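Pyridoxamine 5-phosphate-dependent dehydrase (PDB 3B8X) removes the C3'-hydroxyl group of GDP-4-keto-6-deoxy-D-mannose by a combined transamination-deoxygenation reaction in the biosynthesis of L-colitose for the O-antigen. Local coordinates at residues Glu82-Ala87 with Glu123-Ser128; Val104-Ile109 with Phe350-His355; Arg276-Tyr281 with Ile376-Glu381; Ser301-Phe306 with Val371-Ile376. The protein carries 1 engineered substitution. One frame throughout, in Å; residues are numbered along the deposited sequence.

In the fold
From the N terminus, interaction 1 opens first. It joins strand 82-86 to the chain leaving helix 118-124, across 35 residues. Before it closes, interaction 2 has begun on strand 103-107, next to 82-86 in the large sheet, so the two cross; its loop closes only at strand 351-354. Interaction 2 also crosses 3 and 4. Interaction 3 runs from the long helix 255-286 to the start of helix 379-388, and interaction 4, pairing strands 305-310 and 368-372, lies within its span and shares Ile376. Thus 1 and 2 tie up one flank of the large sheet, while 4 pairs strands of the small antiparallel sheet and 3 joins the helices beside it; an Asn278-Asn373 bond links them.

Interaction 1 of 4, residues Glu82-Ala87 with Glu123-Ser128; sequences EIIVPA and EAVTDS
Glu82 OE2 is gripped twice, by a salt bridge to Lys105 NZ and by a hydrogen bond with Thr129 OG1. The side chain runs out straight to reach them, with CG anti to the backbone N (chi1 -178°) and the chain still extended at the next bond. Its other oxygen, OE1, meets the hydroxyl of Ser128, where Ser128 OG lies 3.1 Å from Glu82 OE1 in a bond that is weak at best. The single proton of that hydroxyl has a second acceptor within reach, since Ser128 OG is 2.9 Å from Thr126 OG1. Closer to the backbone, a water links the two segments: it donates to Ser128 O at 2.5 Å and accepts from Glu82 N at 3.2 Å.

Residues 123-128 belong to the beta-alpha-beta crossover that carries the chain from strand 103-107 through helix 118-124 to strand 129-135. These two strands flank 82-86 in the parallel part of the central sheet, and the loop passes over strand 82-86 on the way.

Ile84 meets the helix end with its tip. Its CG1 is anti to the carbonyl carbon, which sends CD1 to within 3.9 Å of Val125 CG2, the two side chains crossing at about a right angle. Ile84 CD1 also lies 4.2 Å from Ala124 CB, while Ala124 O, at the last helical residue, receives a hydrogen bond from Lys105 NZ.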
loop_
_atom_site.group_PDB
_atom_site.type_symbol
_atom_site.label_atom_id
_atom_site.label_comp_id
_atom_site.label_asym_id
_atom_site.label_seq_id
_atom_site.Cartn_x
_atom_site.Cartn_y
_atom_site.Cartn_z
ATOM N N GLU B 82 21.287 1.449 13.163
ATOM C CA GLU B 82 20.724 2.591 13.881
ATOM C C GLU B 82 20.247 3.772 13.028
ATOM O O GLU B 82 20.999 4.316 12.205
ATOM C CB GLU B 82 21.665 3.101 14.978
ATOM C CG GLU B 82 21.059 4.289 15.779
ATOM C CD GLU B 82 22.029 4.899 16.785
ATOM O OE1 GLU B 82 22.308 4.211 17.799
ATOM O OE2 GLU B 82 22.526 6.031 16.537
ATOM N N ILE B 83 18.993 4.166 13.275
ATOM C CA ILE B 83 18.363 5.320 12.630
ATOM C C ILE B 83 17.724 6.197 13.738
ATOM O O ILE B 83 17.016 5.697 14.644
ATOM C CB ILE B 83 17.347 4.933 11.494
ATOM C CG1 ILE B 83 16.740 6.184 10.852
ATOM C CG2 ILE B 83 16.200 4.089 12.013
ATOM C CD1 ILE B 83 16.568 6.112 9.350
ATOM N N ILE B 84 18.023 7.499 13.679
ATOM C CA ILE B 84 17.524 8.485 14.648
ATOM C C ILE B 84 16.328 9.200 13.984
ATOM O O ILE B 84 16.347 9.493 12.790
ATOM C CB ILE B 84 18.607 9.591 14.869
ATOM C CG1 ILE B 84 19.776 9.069 15.706
ATOM C CG2 ILE B 84 18.013 10.867 15.467
ATOM C CD1 ILE B 84 20.985 9.980 15.635
ATOM N N VAL B 85 15.277 9.448 14.753
ATOM C CA VAL B 85 14.096 10.152 14.258
ATOM C C VAL B 85 13.661 11.064 15.412
ATOM O O VAL B 85 13.922 10.731 16.588
ATOM C CB VAL B 85 12.899 9.179 14.104
ATOM C CG1 VAL B 85 13.095 8.283 12.914
ATOM C CG2 VAL B 85 12.716 8.365 15.367
ATOM N N PRO B 86 12.944 12.146 15.094
ATOM C CA PRO B 86 12.373 13.019 16.141
ATOM C C PRO B 86 11.226 12.277 16.828
ATOM O O PRO B 86 10.699 11.282 16.318
ATOM C CB PRO B 86 11.829 14.213 15.346
ATOM C CG PRO B 86 11.480 13.620 14.005
ATOM C CD PRO B 86 12.621 12.636 13.741
ATOM N N ALA B 87 10.875 12.751 18.011
ATOM C CA ALA B 87 9.882 12.166 18.891
ATOM C C ALA B 87 8.467 12.441 18.436
ATOM O O ALA B 87 7.542 11.859 18.972
ATOM C CB ALA B 87 10.069 12.703 20.328
ATOM N N GLU B 123 24.164 15.459 20.203
ATOM C CA GLU B 123 24.528 14.546 21.293
ATOM C C GLU B 123 24.290 13.083 20.928
ATOM O O GLU B 123 25.039 12.159 21.309
ATOM C CB GLU B 123 23.593 14.835 22.465
ATOM C CG GLU B 123 24.175 14.984 23.874
ATOM C CD GLU B 123 23.077 15.073 24.968
ATOM O OE1 GLU B 123 22.039 15.778 24.773
ATOM O OE2 GLU B 123 23.260 14.419 26.026
ATOM N N ALA B 124 23.173 12.884 20.245
ATOM C CA ALA B 124 22.717 11.550 19.874
ATOM C C ALA B 124 23.509 10.805 18.794
ATOM O O ALA B 124 23.502 9.568 18.745
ATOM C CB ALA B 124 21.255 11.632 19.457
ATOM N N VAL B 125 24.118 11.550 17.882
ATOM C CA VAL B 125 24.801 10.956 16.760
ATOM C C VAL B 125 26.080 10.256 17.207
ATOM O O VAL B 125 27.010 10.907 17.677
ATOM C CB VAL B 125 25.106 12.032 15.693
ATOM C CG1 VAL B 125 25.992 11.448 14.614
ATOM C CG2 VAL B 125 23.812 12.556 15.097
ATOM N N THR B 126 26.124 8.933 17.092
ATOM C CA THR B 126 27.315 8.177 17.501
ATOM C C THR B 126 27.921 7.420 16.306
ATOM O O THR B 126 27.473 7.581 15.178
ATOM C CB THR B 126 26.999 7.221 18.688
ATOM O OG1 THR B 126 26.769 5.901 18.193
ATOM C CG2 THR B 126 25.744 7.686 19.432
ATOM N N ASP B 127 28.950 6.608 16.513
ATOM C CA ASP B 127 29.520 5.899 15.363
ATOM C C ASP B 127 28.577 4.821 14.827
ATOM O O ASP B 127 28.781 4.314 13.721
ATOM C CB ASP B 127 30.848 5.246 15.732
ATOM C CG ASP B 127 31.913 6.259 16.079
ATOM O OD1 ASP B 127 31.879 7.371 15.496
ATOM O OD2 ASP B 127 32.768 5.939 16.938
ATOM N N SER B 128 27.592 4.458 15.651
ATOM C CA SER B 128 26.635 3.413 15.343
ATOM C C SER B 128 25.463 3.980 14.560
ATOM O O SER B 128 24.694 3.230 13.966
ATOM C CB SER B 128 26.175 2.728 16.637
ATOM O OG SER B 128 25.327 3.559 17.418
HETATM O O HOH W 1 24.403 0.784 13.634
#

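Interaction 2 of 4, residues Val104-Ile109 with Phe350-His355; sequences VKFVDI and FDYTVH
Strands 104-107 and 351-354 run parallel, 4.7 Å apart at closest and turned by 26°, and a ladder of four backbone hydrogen bonds joins them. Val104 and Phe106 each offer both N and O to the partner strand: Val104 N donates to Asp351 O and Val104 O accepts from Thr353 N, after which Phe106 N gives a nearly straight bond to Thr353 O and Phe106 O takes His355 N at 2.7 Å. A water prolongs the ladder, accepting from Asp108 N and donating to His355 O.

Val104, Phe106, Tyr352 and Val354 share one face of the sheet. The Phe106 ring has Val104 CG1 over one face, 3.6 Å above its plane, and Thr353 O at its edge. Tyr352 CG takes the crowded position between backbone N and carbonyl carbon (chi1 71°), and Tyr352 CD1 comes to 3.6 Å from Phe106 CE1 with the ring planes almost perpendicular but obliquely offset. Val104 CG2 touches the edge of the Phe350 ring. On the other face Lys105 and Thr353 lie side by side and tightly, Lys105 CG being 3.5 Å from Thr353 CG2. Past them, Val107 CG2 packs against His355 CB at 4.1 Å.

The pairing adds strand 351-354, from late in the sequence, as the outermost strand beside the seven-stranded sheet, ordered 1-7-6-5-4-2-3, that is the hallmark of the large domain in fold type I aminotransferases.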
loop_
_atom_site.group_PDB
_atom_site.type_symbol
_atom_site.label_atom_id
_atom_site.label_comp_id
_atom_site.label_asym_id
_atom_site.label_seq_id
_atom_site.Cartn_x
_atom_site.Cartn_y
_atom_site.Cartn_z
ATOM N N VAL B 104 15.689 1.917 16.252
ATOM C CA VAL B 104 15.264 3.312 16.218
ATOM C C VAL B 104 15.747 4.079 17.445
ATOM O O VAL B 104 15.495 3.616 18.557
ATOM C CB VAL B 104 13.712 3.413 16.173
ATOM C CG1 VAL B 104 13.242 4.889 16.058
ATOM C CG2 VAL B 104 13.158 2.576 14.981
ATOM N N LYS B 105 16.388 5.237 17.234
ATOM C CA LYS B 105 16.837 6.127 18.305
ATOM C C LYS B 105 16.028 7.409 18.344
ATOM O O LYS B 105 16.175 8.291 17.479
ATOM C CB LYS B 105 18.286 6.532 18.140
ATOM C CG LYS B 105 18.868 7.124 19.451
ATOM C CD LYS B 105 20.359 7.541 19.294
ATOM C CE LYS B 105 21.384 6.544 19.909
ATOM N NZ LYS B 105 22.840 6.736 19.455
ATOM N N PHE B 106 15.216 7.543 19.379
ATOM C CA PHE B 106 14.381 8.722 19.476
ATOM C C PHE B 106 15.089 9.910 20.078
ATOM O O PHE B 106 15.803 9.786 21.060
ATOM C CB PHE B 106 13.108 8.436 20.255
ATOM C CG PHE B 106 12.163 7.512 19.549
ATOM C CD1 PHE B 106 12.225 6.140 19.755
ATOM C CD2 PHE B 106 11.193 8.010 18.689
ATOM C CE1 PHE B 106 11.367 5.270 19.065
ATOM C CE2 PHE B 106 10.263 7.148 18.073
ATOM C CZ PHE B 106 10.373 5.774 18.257
ATOM N N VAL B 107 14.822 11.070 19.496
ATOM C CA VAL B 107 15.376 12.335 19.976
ATOM C C VAL B 107 14.264 13.379 20.138
ATOM O O VAL B 107 13.365 13.432 19.307
ATOM C CB VAL B 107 16.382 12.861 18.969
ATOM C CG1 VAL B 107 16.937 14.213 19.396
ATOM C CG2 VAL B 107 17.517 11.849 18.808
ATOM N N ASP B 108 14.323 14.173 21.207
ATOM C CA ASP B 108 13.348 15.237 21.489
ATOM C C ASP B 108 13.333 16.292 20.398
ATOM O O ASP B 108 14.278 16.511 19.628
ATOM C CB ASP B 108 13.732 15.997 22.776
ATOM C CG ASP B 108 12.522 16.462 23.608
ATOM O OD1 ASP B 108 11.351 16.243 23.224
ATOM O OD2 ASP B 108 12.733 17.055 24.689
ATOM N N ILE B 109 12.227 17.015 20.398
ATOM C CA ILE B 109 12.020 18.068 19.441
ATOM C C ILE B 109 12.298 19.373 20.147
ATOM O O ILE B 109 12.440 19.436 21.390
ATOM C CB ILE B 109 10.544 18.105 19.019
ATOM C CG1 ILE B 109 9.656 18.144 20.263
ATOM C CG2 ILE B 109 10.210 16.883 18.180
ATOM C CD1 ILE B 109 8.476 19.170 20.198
ATOM N N PHE B 350 8.952 -2.638 18.647
ATOM C CA PHE B 350 10.170 -1.976 18.193
ATOM C C PHE B 350 11.416 -2.382 18.964
ATOM O O PHE B 350 11.348 -2.733 20.128
ATOM C CB PHE B 350 10.038 -0.462 18.406
ATOM C CG PHE B 350 9.278 0.246 17.333
ATOM C CD1 PHE B 350 7.949 -0.056 17.102
ATOM C CD2 PHE B 350 9.892 1.239 16.565
ATOM C CE1 PHE B 350 7.248 0.621 16.115
ATOM C CE2 PHE B 350 9.188 1.913 15.530
ATOM C CZ PHE B 350 7.866 1.600 15.324
ATOM N N ASP B 351 12.557 -2.166 18.320
ATOM C CA ASP B 351 13.865 -2.297 18.920
ATOM C C ASP B 351 14.285 -0.818 18.940
ATOM O O ASP B 351 14.698 -0.277 17.931
ATOM C CB ASP B 351 14.778 -3.097 17.982
ATOM C CG ASP B 351 16.246 -2.949 18.335
ATOM O OD1 ASP B 351 16.517 -2.597 19.494
ATOM O OD2 ASP B 351 17.127 -3.168 17.473
ATOM N N TYR B 352 14.112 -0.135 20.057
ATOM C CA TYR B 352 14.438 1.283 20.057
ATOM C C TYR B 352 15.018 1.726 21.369
ATOM O O TYR B 352 14.933 1.029 22.376
ATOM C CB TYR B 352 13.166 2.106 19.885
ATOM C CG TYR B 352 12.270 2.084 21.112
ATOM C CD1 TYR B 352 12.128 3.200 21.933
ATOM C CD2 TYR B 352 11.522 0.953 21.413
ATOM C CE1 TYR B 352 11.273 3.178 23.041
ATOM C CE2 TYR B 352 10.666 0.902 22.521
ATOM C CZ TYR B 352 10.558 2.018 23.334
ATOM O OH TYR B 352 9.729 1.930 24.430
ATOM N N THR B 353 15.507 2.955 21.360
ATOM C CA THR B 353 16.047 3.571 22.558
ATOM C C THR B 353 15.643 5.039 22.522
ATOM O O THR B 353 15.238 5.565 21.492
ATOM C CB THR B 353 17.609 3.523 22.552
ATOM O OG1 THR B 353 18.119 3.974 23.811
ATOM C CG2 THR B 353 18.157 4.416 21.473
ATOM N N VAL B 354 15.778 5.702 23.658
ATOM C CA VAL B 354 15.535 7.123 23.704
ATOM C C VAL B 354 16.787 7.880 24.077
ATOM O O VAL B 354 17.408 7.611 25.101
ATOM C CB VAL B 354 14.507 7.508 24.727
ATOM C CG1 VAL B 354 14.498 9.010 24.795
ATOM C CG2 VAL B 354 13.156 7.015 24.322
ATOM N N HIS B 355 17.131 8.879 23.284
ATOM C CA HIS B 355 18.269 9.695 23.634
ATOM C C HIS B 355 17.884 10.687 24.713
ATOM O O HIS B 355 16.997 11.508 24.512
ATOM C CB HIS B 355 18.727 10.543 22.473
ATOM C CG HIS B 355 19.789 11.527 22.850
ATOM N ND1 HIS B 355 20.998 11.130 23.378
ATOM C CD2 HIS B 355 19.829 12.880 22.787
ATOM C CE1 HIS B 355 21.747 12.193 23.604
ATOM N NE2 HIS B 355 21.061 13.267 23.254
HETATM O O HOH W 2 16.720 13.544 22.983
#

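Interaction 3 of 4, residues Arg276-Tyr281 with Ile376-Glu381; sequences RKNAEY and IELFDE. With NA (sodium ion), chain L.
The Phe379 ring points its edge at one face of Tyr281 in a T-shaped stack, with planes at 81° and centroids 5.4 Å apart. Phe379 CD2 does the touching, 3.8 Å from Tyr281 CG and offset toward the rim of the tyrosine ring. Lys277 CG lies loosely at another part of the phenylalanine edge. Tyr281 OH is hydrogen-bonded to Asp383 OD1, one turn after Phe379.

Both ends of the buried Asn278 amide hold the chain leading into helix 379-388. OD1 accepts from Leu378 N at 2.9 Å, with that donor well above the carbonyl plane, while Asn278 ND2 donates almost straight to Ile376 O at 3.1 Å. ND2 also bonds to Asn373 OD1, fixing the amide's rotation.

Leu378 holds the N-cap position of this C-terminal helix, so the Asn278 bond to its N-H and the ring stack join the helix start to helix 255-286. Glu377 OE1 accepts from Phe379 N at 2.7 Å. A sodium ion sits beside the first turn, bound by Asp380 OD2 at 2.9 Å and by five waters. Three waters donate to the Glu377 carboxylate, whose OE2 stands 3.1 Å from the sodium; in another structure of this protein Glu377 and Asp380 bind Mg(2+).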
loop_
_atom_site.group_PDB
_atom_site.type_symbol
_atom_site.label_atom_id
_atom_site.label_comp_id
_atom_site.label_asym_id
_atom_site.label_seq_id
_atom_site.Cartn_x
_atom_site.Cartn_y
_atom_site.Cartn_z
ATOM N N ARG B 276 1.114 31.187 3.120
ATOM C CA ARG B 276 2.062 32.051 3.852
ATOM C C ARG B 276 1.448 33.411 4.223
ATOM O O ARG B 276 1.726 33.957 5.297
ATOM C CB ARG B 276 3.437 32.194 3.153
ATOM C CG ARG B 276 4.251 30.894 3.185
ATOM C CD ARG B 276 5.412 30.868 2.162
ATOM N NE ARG B 276 6.310 31.962 2.483
ATOM C CZ ARG B 276 6.983 32.055 3.625
ATOM N NH1 ARG B 276 6.898 31.096 4.545
ATOM N NH2 ARG B 276 7.735 33.120 3.850
ATOM N N LYS B 277 0.587 33.976 3.376
ATOM C CA LYS B 277 0.002 35.260 3.800
ATOM C C LYS B 277 -0.914 35.001 4.989
ATOM O O LYS B 277 -0.994 35.800 5.916
ATOM C CB LYS B 277 -0.777 35.939 2.686
ATOM C CG LYS B 277 -1.084 37.382 2.999
ATOM C CD LYS B 277 -0.744 38.303 1.842
ATOM C CE LYS B 277 -1.141 39.745 2.174
ATOM N NZ LYS B 277 -2.424 40.192 1.534
ATOM N N ASN B 278 -1.529 33.829 5.012
ATOM C CA ASN B 278 -2.412 33.545 6.134
ATOM C C ASN B 278 -1.530 33.468 7.350
ATOM O O ASN B 278 -1.912 33.886 8.429
ATOM C CB ASN B 278 -3.112 32.187 5.973
ATOM C CG ASN B 278 -4.295 32.246 5.023
ATOM O OD1 ASN B 278 -4.938 33.286 4.855
ATOM N ND2 ASN B 278 -4.597 31.109 4.401
ATOM N N ALA B 279 -0.358 32.886 7.166
ATOM C CA ALA B 279 0.549 32.683 8.296
ATOM C C ALA B 279 1.005 34.036 8.823
ATOM O O ALA B 279 1.210 34.211 10.011
ATOM C CB ALA B 279 1.744 31.814 7.886
ATOM N N GLU B 280 1.161 34.997 7.927
ATOM C CA GLU B 280 1.621 36.300 8.346
ATOM C C GLU B 280 0.615 36.975 9.253
ATOM O O GLU B 280 0.960 37.513 10.302
ATOM C CB GLU B 280 1.867 37.163 7.121
ATOM C CG GLU B 280 1.987 38.640 7.391
ATOM C CD GLU B 280 2.076 39.381 6.080
ATOM O OE1 GLU B 280 1.030 39.603 5.429
ATOM O OE2 GLU B 280 3.214 39.666 5.666
ATOM N N TYR B 281 -0.646 36.923 8.857
ATOM C CA TYR B 281 -1.714 37.510 9.650
ATOM C C TYR B 281 -1.863 36.782 10.998
ATOM O O TYR B 281 -1.956 37.375 12.083
ATOM C CB TYR B 281 -2.996 37.400 8.827
ATOM C CG TYR B 281 -4.120 38.186 9.422
ATOM C CD1 TYR B 281 -4.032 39.569 9.474
ATOM C CD2 TYR B 281 -5.228 37.558 10.007
ATOM C CE1 TYR B 281 -5.037 40.325 10.022
ATOM C CE2 TYR B 281 -6.220 38.301 10.579
ATOM C CZ TYR B 281 -6.123 39.699 10.577
ATOM O OH TYR B 281 -7.133 40.478 11.121
ATOM N N ILE B 376 -6.673 29.154 0.658
ATOM C CA ILE B 376 -7.661 30.224 0.496
ATOM C C ILE B 376 -7.459 31.184 1.696
ATOM O O ILE B 376 -7.163 30.719 2.785
ATOM C CB ILE B 376 -9.110 29.612 0.636
ATOM C CG1 ILE B 376 -9.370 28.551 -0.421
ATOM C CG2 ILE B 376 -10.192 30.671 0.510
ATOM C CD1 ILE B 376 -10.033 27.322 0.149
ATOM N N GLU B 377 -7.603 32.500 1.519
ATOM C CA GLU B 377 -7.412 33.431 2.642
ATOM C C GLU B 377 -8.290 33.039 3.804
ATOM O O GLU B 377 -9.419 32.609 3.597
ATOM C CB GLU B 377 -7.670 34.901 2.265
ATOM C CG GLU B 377 -9.123 35.231 1.862
ATOM C CD GLU B 377 -10.020 35.692 3.010
ATOM O OE1 GLU B 377 -9.570 35.822 4.166
ATOM O OE2 GLU B 377 -11.221 35.898 2.762
ATOM N N LEU B 378 -7.786 33.260 5.014
ATOM C CA LEU B 378 -8.498 32.910 6.231
ATOM C C LEU B 378 -8.584 34.104 7.202
ATOM O O LEU B 378 -8.638 33.912 8.432
ATOM C CB LEU B 378 -7.715 31.771 6.918
ATOM C CG LEU B 378 -7.930 30.367 6.348
ATOM C CD1 LEU B 378 -6.933 29.331 6.892
ATOM C CD2 LEU B 378 -9.348 29.926 6.651
ATOM N N PHE B 379 -8.600 35.329 6.685
ATOM C CA PHE B 379 -8.596 36.470 7.601
ATOM C C PHE B 379 -9.690 36.503 8.621
ATOM O O PHE B 379 -9.414 36.790 9.779
ATOM C CB PHE B 379 -8.443 37.828 6.920
ATOM C CG PHE B 379 -7.377 37.859 5.872
ATOM C CD1 PHE B 379 -7.712 38.077 4.536
ATOM C CD2 PHE B 379 -6.056 37.596 6.194
ATOM C CE1 PHE B 379 -6.756 38.065 3.559
ATOM C CE2 PHE B 379 -5.083 37.578 5.211
ATOM C CZ PHE B 379 -5.439 37.820 3.885
ATOM N N ASP B 380 -10.930 36.227 8.193
ATOM C CA ASP B 380 -12.053 36.250 9.161
ATOM C C ASP B 380 -11.958 35.132 10.150
ATOM O O ASP B 380 -12.275 35.287 11.328
ATOM C CB ASP B 380 -13.414 36.202 8.463
ATOM C CG ASP B 380 -13.614 37.377 7.516
ATOM O OD1 ASP B 380 -13.076 38.470 7.807
ATOM O OD2 ASP B 380 -14.237 37.185 6.453
ATOM N N GLU B 381 -11.549 33.984 9.639
ATOM C CA GLU B 381 -11.403 32.796 10.451
ATOM C C GLU B 381 -10.325 32.984 11.512
ATOM O O GLU B 381 -10.422 32.464 12.612
ATOM C CB GLU B 381 -11.105 31.600 9.540
ATOM C CG GLU B 381 -12.296 31.176 8.687
ATOM C CD GLU B 381 -12.331 31.901 7.340
ATOM O OE1 GLU B 381 -11.686 32.951 7.226
ATOM O OE2 GLU B 381 -12.986 31.436 6.379
HETATM NA NA NA L . -13.836 35.264 4.313
HETATM O O HOH W 3 -13.212 33.298 2.747
HETATM O O HOH W 4 -13.155 37.444 3.608
HETATM O O HOH W 5 -11.767 35.121 5.504
HETATM O O HOH W 6 -15.137 33.401 6.017
HETATM O O HOH W 7 -16.068 36.230 4.003
#

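Interaction 4 of 4, residues Ser301-Phe306 with Val371-Ile376; sequences SSWFGF and VGNHQI. With NA (sodium ion), chain K.
Asn373 lays its CB over one face of Phe306 while its backbone oxygen binds a sodium ion. The CB makes a CH-pi contact, 4.0 Å from the ring centroid, and the amide, its plane turned only 28° from the ring, continues past the CE1-CZ rim, Asn373 CG 3.3 Å from Phe306 CZ. CG is anti to the backbone N (chi1 -169°), which carries ND2 on to Trp303 O at 3.0 Å; the donor lies on a lone pair of that carbonyl, which also receives Arg275 NH1.

Phe306 and Val371 form an antiparallel hydrogen-bonded pair, Phe306 N meeting Val371 O at 2.9 Å and the return bond being as short. They are neighbours in the small antiparallel sheet of the C-terminal part of this aminotransferase fold, and Val371 CG2 packs on Phe306 CB at 3.8 Å.

Ser301 OG accepts from Trp303 N, an ST turn that puts the hydroxyl over one face of the indole. The Phe304 side chain comes to about 4 Å, nearest atoms, from the bound adduct of cofactor and GDP-perosamine. The sodium takes Asn373 O at 2.6 Å, Leu8 O and four waters, and one of those waters bridges Phe304 O to Asn373 N.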
loop_
_atom_site.group_PDB
_atom_site.type_symbol
_atom_site.label_atom_id
_atom_site.label_comp_id
_atom_site.label_asym_id
_atom_site.label_seq_id
_atom_site.Cartn_x
_atom_site.Cartn_y
_atom_site.Cartn_z
ATOM N N SER B 301 8.631 28.384 5.653
ATOM C CA SER B 301 7.677 27.322 5.932
ATOM C C SER B 301 6.500 27.329 4.959
ATOM O O SER B 301 6.127 28.370 4.413
ATOM C CB SER B 301 7.191 27.508 7.381
ATOM O OG SER B 301 6.147 26.633 7.743
ATOM N N SER B 302 5.907 26.155 4.712
ATOM C CA SER B 302 4.729 26.111 3.843
ATOM C C SER B 302 3.488 26.061 4.731
ATOM O O SER B 302 2.370 25.931 4.237
ATOM C CB SER B 302 4.741 24.952 2.820
ATOM O OG SER B 302 4.983 23.682 3.429
ATOM N N TRP B 303 3.675 26.190 6.045
ATOM C CA TRP B 303 2.558 26.330 6.987
ATOM C C TRP B 303 1.394 25.392 6.745
ATOM O O TRP B 303 0.304 25.819 6.331
ATOM C CB TRP B 303 2.049 27.794 6.955
ATOM C CG TRP B 303 3.091 28.764 7.470
ATOM C CD1 TRP B 303 3.966 29.526 6.730
ATOM C CD2 TRP B 303 3.439 28.984 8.847
ATOM N NE1 TRP B 303 4.828 30.216 7.566
ATOM C CE2 TRP B 303 4.534 29.891 8.866
ATOM C CE3 TRP B 303 2.920 28.510 10.072
ATOM C CZ2 TRP B 303 5.104 30.351 10.061
ATOM C CZ3 TRP B 303 3.482 28.990 11.281
ATOM C CH2 TRP B 303 4.554 29.910 11.254
ATOM N N PHE B 304 1.569 24.128 7.101
ATOM C CA PHE B 304 0.552 23.121 6.843
ATOM C C PHE B 304 -0.683 23.424 7.683
ATOM O O PHE B 304 -1.833 23.249 7.249
ATOM C CB PHE B 304 1.167 21.763 7.200
ATOM C CG PHE B 304 0.195 20.632 7.192
ATOM C CD1 PHE B 304 0.003 19.876 6.036
ATOM C CD2 PHE B 304 -0.475 20.304 8.359
ATOM C CE1 PHE B 304 -0.883 18.799 6.038
ATOM C CE2 PHE B 304 -1.380 19.263 8.399
ATOM C CZ PHE B 304 -1.594 18.486 7.228
ATOM N N GLY B 305 -0.426 23.862 8.905
ATOM C CA GLY B 305 -1.465 24.217 9.867
ATOM C C GLY B 305 -0.883 25.181 10.880
ATOM O O GLY B 305 0.298 25.485 10.838
ATOM N N PHE B 306 -1.701 25.620 11.818
ATOM C CA PHE B 306 -1.292 26.563 12.851
ATOM C C PHE B 306 -1.282 25.936 14.237
ATOM O O PHE B 306 -2.349 25.741 14.856
ATOM C CB PHE B 306 -2.309 27.710 12.828
ATOM C CG PHE B 306 -2.236 28.523 11.583
ATOM C CD1 PHE B 306 -3.384 28.814 10.846
ATOM C CD2 PHE B 306 -0.989 28.949 11.117
ATOM C CE1 PHE B 306 -3.303 29.627 9.716
ATOM C CE2 PHE B 306 -0.874 29.739 9.968
ATOM C CZ PHE B 306 -2.043 30.030 9.250
ATOM N N VAL B 371 -4.730 24.093 14.465
ATOM C CA VAL B 371 -5.920 24.429 13.703
ATOM C C VAL B 371 -5.531 24.541 12.257
ATOM O O VAL B 371 -4.365 24.459 11.908
ATOM C CB VAL B 371 -6.688 25.668 14.207
ATOM C CG1 VAL B 371 -7.157 25.411 15.691
ATOM C CG2 VAL B 371 -5.865 26.961 14.044
ATOM N N GLY B 372 -6.498 24.657 11.368
ATOM C CA GLY B 372 -6.067 24.599 10.003
ATOM C C GLY B 372 -5.479 25.792 9.267
ATOM O O GLY B 372 -5.706 26.964 9.574
ATOM N N ASN B 373 -4.721 25.464 8.233
ATOM C CA ASN B 373 -4.339 26.544 7.296
ATOM C C ASN B 373 -4.839 26.061 5.921
ATOM O O ASN B 373 -4.907 24.863 5.654
ATOM C CB ASN B 373 -2.838 26.869 7.319
ATOM C CG ASN B 373 -2.513 28.162 6.542
ATOM O OD1 ASN B 373 -3.412 28.916 6.156
ATOM N ND2 ASN B 373 -1.219 28.403 6.305
ATOM N N HIS B 374 -5.235 26.963 5.040
ATOM C CA HIS B 374 -5.732 26.561 3.731
ATOM C C HIS B 374 -5.087 27.402 2.633
ATOM O O HIS B 374 -4.500 28.449 2.906
ATOM C CB HIS B 374 -7.291 26.791 3.605
ATOM C CG HIS B 374 -8.111 26.139 4.674
ATOM N ND1 HIS B 374 -9.306 25.512 4.400
ATOM C CD2 HIS B 374 -7.934 26.044 6.015
ATOM C CE1 HIS B 374 -9.827 25.055 5.527
ATOM N NE2 HIS B 374 -9.038 25.400 6.525
ATOM N N GLN B 375 -5.306 26.997 1.385
ATOM C CA GLN B 375 -4.789 27.708 0.211
ATOM C C GLN B 375 -5.717 28.840 -0.205
ATOM O O GLN B 375 -5.613 29.362 -1.291
ATOM C CB GLN B 375 -4.653 26.734 -0.956
ATOM C CG GLN B 375 -5.979 26.246 -1.589
ATOM C CD GLN B 375 -6.956 25.485 -0.658
ATOM O OE1 GLN B 375 -6.569 24.825 0.315
ATOM N NE2 GLN B 375 -8.236 25.576 -0.980
ATOM N N ILE B 376 -6.673 29.154 0.658
ATOM C CA ILE B 376 -7.661 30.224 0.496
ATOM C C ILE B 376 -7.459 31.184 1.696
ATOM O O ILE B 376 -7.163 30.719 2.785
ATOM C CB ILE B 376 -9.110 29.612 0.636
ATOM C CG1 ILE B 376 -9.370 28.551 -0.421
ATOM C CG2 ILE B 376 -10.192 30.671 0.510
ATOM C CD1 ILE B 376 -10.033 27.322 0.149
HETATM NA NA NA K . -5.445 22.319 6.045
HETATM O O HOH W 8 -4.309 22.324 8.178
HETATM O O HOH W 9 -3.132 21.565 5.322
HETATM O O HOH W 10 -5.029 19.669 7.064
HETATM O O HOH W 11 -5.846 22.061 3.779
#